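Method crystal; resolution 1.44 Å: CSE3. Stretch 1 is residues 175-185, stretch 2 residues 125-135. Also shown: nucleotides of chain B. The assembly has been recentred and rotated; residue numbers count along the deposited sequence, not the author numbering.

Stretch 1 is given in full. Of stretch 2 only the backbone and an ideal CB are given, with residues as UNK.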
# COMPACT_ATOMS: atom_id res chain seq x y z
N VAL A 175 -2.11 13.58 6.85
CA VAL A 175 -2.85 12.63 6.02
C VAL A 175 -3.31 11.49 6.91
O VAL A 175 -2.50 10.82 7.53
CB VAL A 175 -1.96 12.09 4.89
CG1 VAL A 175 -2.72 11.08 4.05
CG2 VAL A 175 -1.44 13.24 4.04
N GLN A 176 -4.62 11.29 6.98
CA GLN A 176 -5.15 10.22 7.81
C GLN A 176 -4.79 8.85 7.26
O GLN A 176 -5.01 8.55 6.08
CB GLN A 176 -6.67 10.37 7.98
CG GLN A 176 -7.21 9.37 8.97
CD GLN A 176 -8.60 9.66 9.45
OE1 GLN A 176 -9.29 10.54 8.93
NE2 GLN A 176 -9.01 8.94 10.47
N ALA A 177 -4.23 8.01 8.13
CA ALA A 177 -3.76 6.69 7.73
C ALA A 177 -4.47 5.65 8.57
O ALA A 177 -4.30 5.60 9.79
CB ALA A 177 -2.26 6.60 7.91
N VAL A 178 -5.26 4.81 7.91
CA VAL A 178 -6.08 3.81 8.57
C VAL A 178 -5.55 2.45 8.16
O VAL A 178 -5.51 2.12 6.96
CB VAL A 178 -7.55 3.95 8.13
CG1 VAL A 178 -8.41 2.91 8.82
CG2 VAL A 178 -8.05 5.34 8.45
N LEU A 179 -5.11 1.66 9.14
CA LEU A 179 -4.56 0.33 8.89
C LEU A 179 -5.64 -0.73 9.08
O LEU A 179 -6.09 -0.99 10.20
CB LEU A 179 -3.38 0.06 9.84
CG LEU A 179 -2.69 -1.29 9.66
CD1 LEU A 179 -2.10 -1.42 8.25
CD2 LEU A 179 -1.61 -1.42 10.70
N PHE A 180 -6.06 -1.33 7.96
CA PHE A 180 -7.07 -2.38 7.94
C PHE A 180 -6.41 -3.74 7.85
O PHE A 180 -5.41 -3.92 7.13
CB PHE A 180 -7.95 -2.27 6.69
CG PHE A 180 -8.77 -1.01 6.57
CD1 PHE A 180 -9.96 -0.85 7.29
CD2 PHE A 180 -8.40 -0.03 5.66
CE1 PHE A 180 -10.75 0.29 7.11
CE2 PHE A 180 -9.17 1.10 5.48
CZ PHE A 180 -10.35 1.27 6.22
N GLU A 181 -6.97 -4.73 8.55
CA GLU A 181 -6.56 -6.13 8.38
C GLU A 181 -7.81 -6.98 8.42
O GLU A 181 -8.71 -6.73 9.23
CB GLU A 181 -5.63 -6.55 9.51
CG GLU A 181 -5.05 -7.92 9.33
CD GLU A 181 -3.97 -8.22 10.34
OE1 GLU A 181 -4.31 -8.37 11.53
OE2 GLU A 181 -2.79 -8.30 9.94
N GLY A 182 -7.90 -7.99 7.57
CA GLY A 182 -9.07 -8.84 7.60
C GLY A 182 -8.96 -10.01 6.64
O GLY A 182 -7.86 -10.44 6.29
N ARG A 183 -10.12 -10.51 6.25
CA ARG A 183 -10.19 -11.62 5.30
C ARG A 183 -11.15 -11.25 4.19
O ARG A 183 -12.21 -10.66 4.41
CB ARG A 183 -10.63 -12.92 6.00
CG ARG A 183 -9.63 -13.43 7.01
CD ARG A 183 -10.11 -14.72 7.66
NE ARG A 183 -10.15 -15.86 6.73
CZ ARG A 183 -11.24 -16.56 6.46
NH1 ARG A 183 -12.40 -16.25 7.04
NH2 ARG A 183 -11.19 -17.58 5.61
N LEU A 184 -10.76 -11.60 2.97
CA LEU A 184 -11.57 -11.29 1.80
C LEU A 184 -11.63 -12.48 0.86
O LEU A 184 -10.96 -13.50 1.07
CB LEU A 184 -11.07 -10.03 1.09
CG LEU A 184 -9.60 -10.01 0.62
CD1 LEU A 184 -9.36 -11.00 -0.51
CD2 LEU A 184 -9.22 -8.61 0.17
N GLU A 185 -12.46 -12.37 -0.17
CA GLU A 185 -12.47 -13.36 -1.24
C GLU A 185 -12.30 -12.68 -2.59
O GLU A 185 -12.68 -11.52 -2.77
CB GLU A 185 -13.73 -14.22 -1.21
CG GLU A 185 -15.02 -13.45 -1.40
CD GLU A 185 -16.23 -14.36 -1.52
OE1 GLU A 185 -16.06 -15.52 -1.97
OE2 GLU A 185 -17.34 -13.92 -1.18
N UNK A 125 -17.78 4.87 8.29
CA UNK A 125 -17.54 5.38 6.94
C UNK A 125 -16.27 4.75 6.37
O UNK A 125 -16.20 4.43 5.17
CB UNK A 125 -17.43 6.91 6.95
N UNK A 126 -15.26 4.57 7.22
CA UNK A 126 -13.99 3.99 6.79
C UNK A 126 -14.15 2.54 6.35
O UNK A 126 -13.62 2.15 5.30
CB UNK A 126 -12.96 4.08 7.92
N UNK A 127 -14.89 1.75 7.12
CA UNK A 127 -15.19 0.36 6.76
C UNK A 127 -16.05 0.28 5.49
O UNK A 127 -15.78 -0.54 4.61
CB UNK A 127 -15.90 -0.34 7.92
N UNK A 128 -17.05 1.15 5.37
CA UNK A 128 -17.88 1.16 4.17
C UNK A 128 -17.05 1.49 2.93
O UNK A 128 -17.25 0.92 1.85
CB UNK A 128 -19.02 2.17 4.32
N UNK A 129 -16.12 2.43 3.09
CA UNK A 129 -15.23 2.79 2.01
C UNK A 129 -14.41 1.57 1.59
O UNK A 129 -14.32 1.25 0.40
CB UNK A 129 -14.32 3.95 2.43
N UNK A 130 -13.82 0.87 2.55
CA UNK A 130 -13.02 -0.32 2.23
C UNK A 130 -13.89 -1.33 1.48
O UNK A 130 -13.46 -1.89 0.48
CB UNK A 130 -12.44 -0.95 3.50
N UNK A 131 -15.11 -1.56 1.96
CA UNK A 131 -15.98 -2.53 1.31
C UNK A 131 -16.25 -2.14 -0.14
O UNK A 131 -16.22 -3.00 -1.04
CB UNK A 131 -17.30 -2.66 2.08
N UNK A 132 -16.54 -0.87 -0.37
CA UNK A 132 -16.83 -0.40 -1.72
C UNK A 132 -15.59 -0.51 -2.62
O UNK A 132 -15.70 -0.95 -3.76
CB UNK A 132 -17.33 1.05 -1.68
N UNK A 133 -14.43 -0.10 -2.11
CA UNK A 133 -13.21 -0.18 -2.90
C UNK A 133 -12.91 -1.63 -3.27
O UNK A 133 -12.53 -1.92 -4.42
CB UNK A 133 -12.03 0.43 -2.14
N UNK A 134 -13.05 -2.53 -2.32
CA UNK A 134 -12.73 -3.94 -2.59
C UNK A 134 -13.71 -4.47 -3.63
O UNK A 134 -13.32 -5.13 -4.59
CB UNK A 134 -12.79 -4.78 -1.31
N UNK A 135 -14.99 -4.17 -3.46
CA UNK A 135 -15.99 -4.71 -4.36
C UNK A 135 -15.81 -4.18 -5.78
O UNK A 135 -15.84 -4.94 -6.75
CB UNK A 135 -17.39 -4.38 -3.85
P G B 14 -13.60 5.95 -6.22
OP1 G B 14 -13.52 4.60 -5.63
OP2 G B 14 -13.36 7.13 -5.35
O5' G B 14 -12.66 6.05 -7.49
C5' G B 14 -12.74 5.08 -8.52
C4' G B 14 -11.98 5.50 -9.74
O4' G B 14 -12.55 6.72 -10.30
C3' G B 14 -10.53 5.88 -9.52
O3' G B 14 -9.69 4.76 -9.34
C2' G B 14 -10.23 6.68 -10.78
O2' G B 14 -10.12 5.81 -11.90
C1' G B 14 -11.52 7.49 -10.90
N9 G B 14 -11.40 8.75 -10.16
C8 G B 14 -11.85 9.07 -8.89
N7 G B 14 -11.48 10.27 -8.54
C5 G B 14 -10.72 10.74 -9.60
C6 G B 14 -10.04 11.98 -9.78
O6 G B 14 -9.97 12.94 -9.01
N1 G B 14 -9.38 12.03 -11.01
C2 G B 14 -9.38 11.02 -11.95
N2 G B 14 -8.70 11.25 -13.08
N3 G B 14 -10.02 9.87 -11.79
C4 G B 14 -10.65 9.80 -10.60
P G B 15 -8.38 4.87 -8.42
OP1 G B 15 -7.79 3.51 -8.36
OP2 G B 15 -8.77 5.52 -7.14
O5' G B 15 -7.44 5.85 -9.23
C5' G B 15 -6.85 5.44 -10.45
C4' G B 15 -6.10 6.56 -11.11
O4' G B 15 -6.97 7.70 -11.33
C3' G B 15 -4.96 7.16 -10.32
O3' G B 15 -3.82 6.33 -10.24
C2' G B 15 -4.73 8.45 -11.09
O2' G B 15 -4.15 8.17 -12.35
C1' G B 15 -6.18 8.88 -11.31
N9 G B 15 -6.63 9.75 -10.21
C8 G B 15 -7.41 9.44 -9.12
N7 G B 15 -7.53 10.45 -8.30
C5 G B 15 -6.76 11.45 -8.86
C6 G B 15 -6.50 12.78 -8.42
O6 G B 15 -6.92 13.34 -7.41
N1 G B 15 -5.66 13.46 -9.30
C2 G B 15 -5.13 12.93 -10.45
N2 G B 15 -4.34 13.75 -11.17
N3 G B 15 -5.37 11.71 -10.88
C4 G B 15 -6.19 11.03 -10.03

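Stretch 2 is a helix that crosses the strand of stretch 1 at 63° between their N-to-C directions. Its backbone angles are helical throughout, so proline and glycine are unlikely inside it.

Position 125 has nothing of stretch 1 within 5.5 Å of its ideal CB. Many residues would suit, polar ones included. It is Glu125, which makes no contact with the strand.

Position 126 points toward the strand. Its ideal CB lies 4.2 Å from Phe180 CZ and 4.8 Å from Val178 CG1, and the polar end of Gln176 lies farther out. A long chain with an apolar stem and a polar tip would fit; leucine or methionine could meet the apolar part. It is Lys126. Its chain is nearly extended beyond chi1, and its CD packs 4.0 Å from Val178 CG2. NZ reaches the amide end of Gln176, whose orientation in the model is doubtful.

Position 127 points sideways, with its ideal CB 5.3 Å from Phe180 CE1. Small or medium side chains would do. It is Val127, only lightly covered by the strand.

Position 128 is out of reach, and stretch 1 sets no demand there. It is Ala128.

Position 129 points toward the strand, but nothing lies within 5.5 Å of its ideal CB. A large apolar side chain could span the gap to Phe180. It is Trp129, with chi1 t, and its CZ3 comes 4.3 Å from Phe180 CE2.

Position 130 points toward the strand, with its ideal CB 4.1 Å from Phe180 CZ. An aliphatic residue suits a place beside an aromatic ring; leucine, isoleucine or methionine are candidates. It is Leu130. CD2 sits over one face of the Phe180 ring, 4.0 Å from the ring centroid, in a CH-pi contact.

Position 131 is out of reach and could be polar. It is Glu131.

Positions 132 and 133 also lie beyond stretch 1, but phosphates of chain B stand nearby. Long basic side chains would suit both. They are Arg132 and Arg133. Arg132 NH1 donates a hydrogen bond to G14 OP1 at 2.8 Å, and Arg133 NH2 donates one to G15 OP2 at 2.8 Å. The Arg133 guanidinium also places one face against G14 OP1.

Position 134 points toward the strand, with its ideal CB 5.4 Å from Leu184 CD2. A medium or large apolar residue would close that distance. It is Leu134, whose CD2 meets Leu184 CD2 at 4.1 Å.

Position 135 is out of reach, so polar residues are acceptable. It is Glu135.

Stretch 2, residues 125-135: EKVAWLERRLE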
# COMPACT_ATOMS: atom_id res chain seq x y z
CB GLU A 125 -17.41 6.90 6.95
CG GLU A 125 -18.74 7.61 7.16
CD GLU A 125 -18.59 9.06 7.55
OE1 GLU A 125 -17.49 9.50 7.94
OE2 GLU A 125 -19.62 9.78 7.48
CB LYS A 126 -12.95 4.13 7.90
CG LYS A 126 -12.54 5.57 8.12
CD LYS A 126 -11.90 5.83 9.47
CE LYS A 126 -11.47 7.28 9.57
NZ LYS A 126 -11.08 7.64 10.95
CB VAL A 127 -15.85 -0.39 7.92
CG1 VAL A 127 -16.35 -1.76 7.44
CG2 VAL A 127 -14.85 -0.57 9.05
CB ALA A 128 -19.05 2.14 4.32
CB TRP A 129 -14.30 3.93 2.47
CG TRP A 129 -13.27 4.36 1.44
CD1 TRP A 129 -13.45 5.30 0.48
CD2 TRP A 129 -11.92 3.89 1.30
NE1 TRP A 129 -12.30 5.46 -0.26
CE2 TRP A 129 -11.34 4.60 0.23
CE3 TRP A 129 -11.15 2.93 1.97
CZ2 TRP A 129 -10.03 4.39 -0.20
CZ3 TRP A 129 -9.83 2.73 1.55
CH2 TRP A 129 -9.29 3.46 0.48
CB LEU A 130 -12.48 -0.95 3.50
CG LEU A 130 -11.71 -2.25 3.27
CD1 LEU A 130 -10.38 -2.00 2.54
CD2 LEU A 130 -11.48 -2.86 4.62
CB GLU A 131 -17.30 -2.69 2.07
CG GLU A 131 -17.12 -3.39 3.40
CD GLU A 131 -18.35 -3.30 4.28
OE1 GLU A 131 -19.18 -2.39 4.07
OE2 GLU A 131 -18.47 -4.13 5.21
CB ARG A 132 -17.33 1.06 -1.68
CG ARG A 132 -17.76 1.59 -3.03
CD ARG A 132 -18.21 3.04 -2.97
NE ARG A 132 -17.15 3.95 -2.53
CZ ARG A 132 -16.11 4.30 -3.28
NH1 ARG A 132 -15.97 3.83 -4.52
NH2 ARG A 132 -15.19 5.12 -2.79
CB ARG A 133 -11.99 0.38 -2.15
CG ARG A 133 -12.02 1.90 -1.86
CD ARG A 133 -12.17 2.77 -3.09
NE ARG A 133 -11.12 2.59 -4.09
CZ ARG A 133 -10.39 3.59 -4.60
NH1 ARG A 133 -10.57 4.83 -4.17
NH2 ARG A 133 -9.47 3.34 -5.50
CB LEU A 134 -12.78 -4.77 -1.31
CG LEU A 134 -11.61 -4.53 -0.35
CD1 LEU A 134 -11.80 -5.36 0.91
CD2 LEU A 134 -10.28 -4.85 -1.02
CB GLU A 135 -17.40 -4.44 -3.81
CG GLU A 135 -17.70 -5.29 -2.60
CD GLU A 135 -18.82 -4.73 -1.76
OE1 GLU A 135 -19.45 -3.73 -2.18
OE2 GLU A 135 -19.07 -5.29 -0.67
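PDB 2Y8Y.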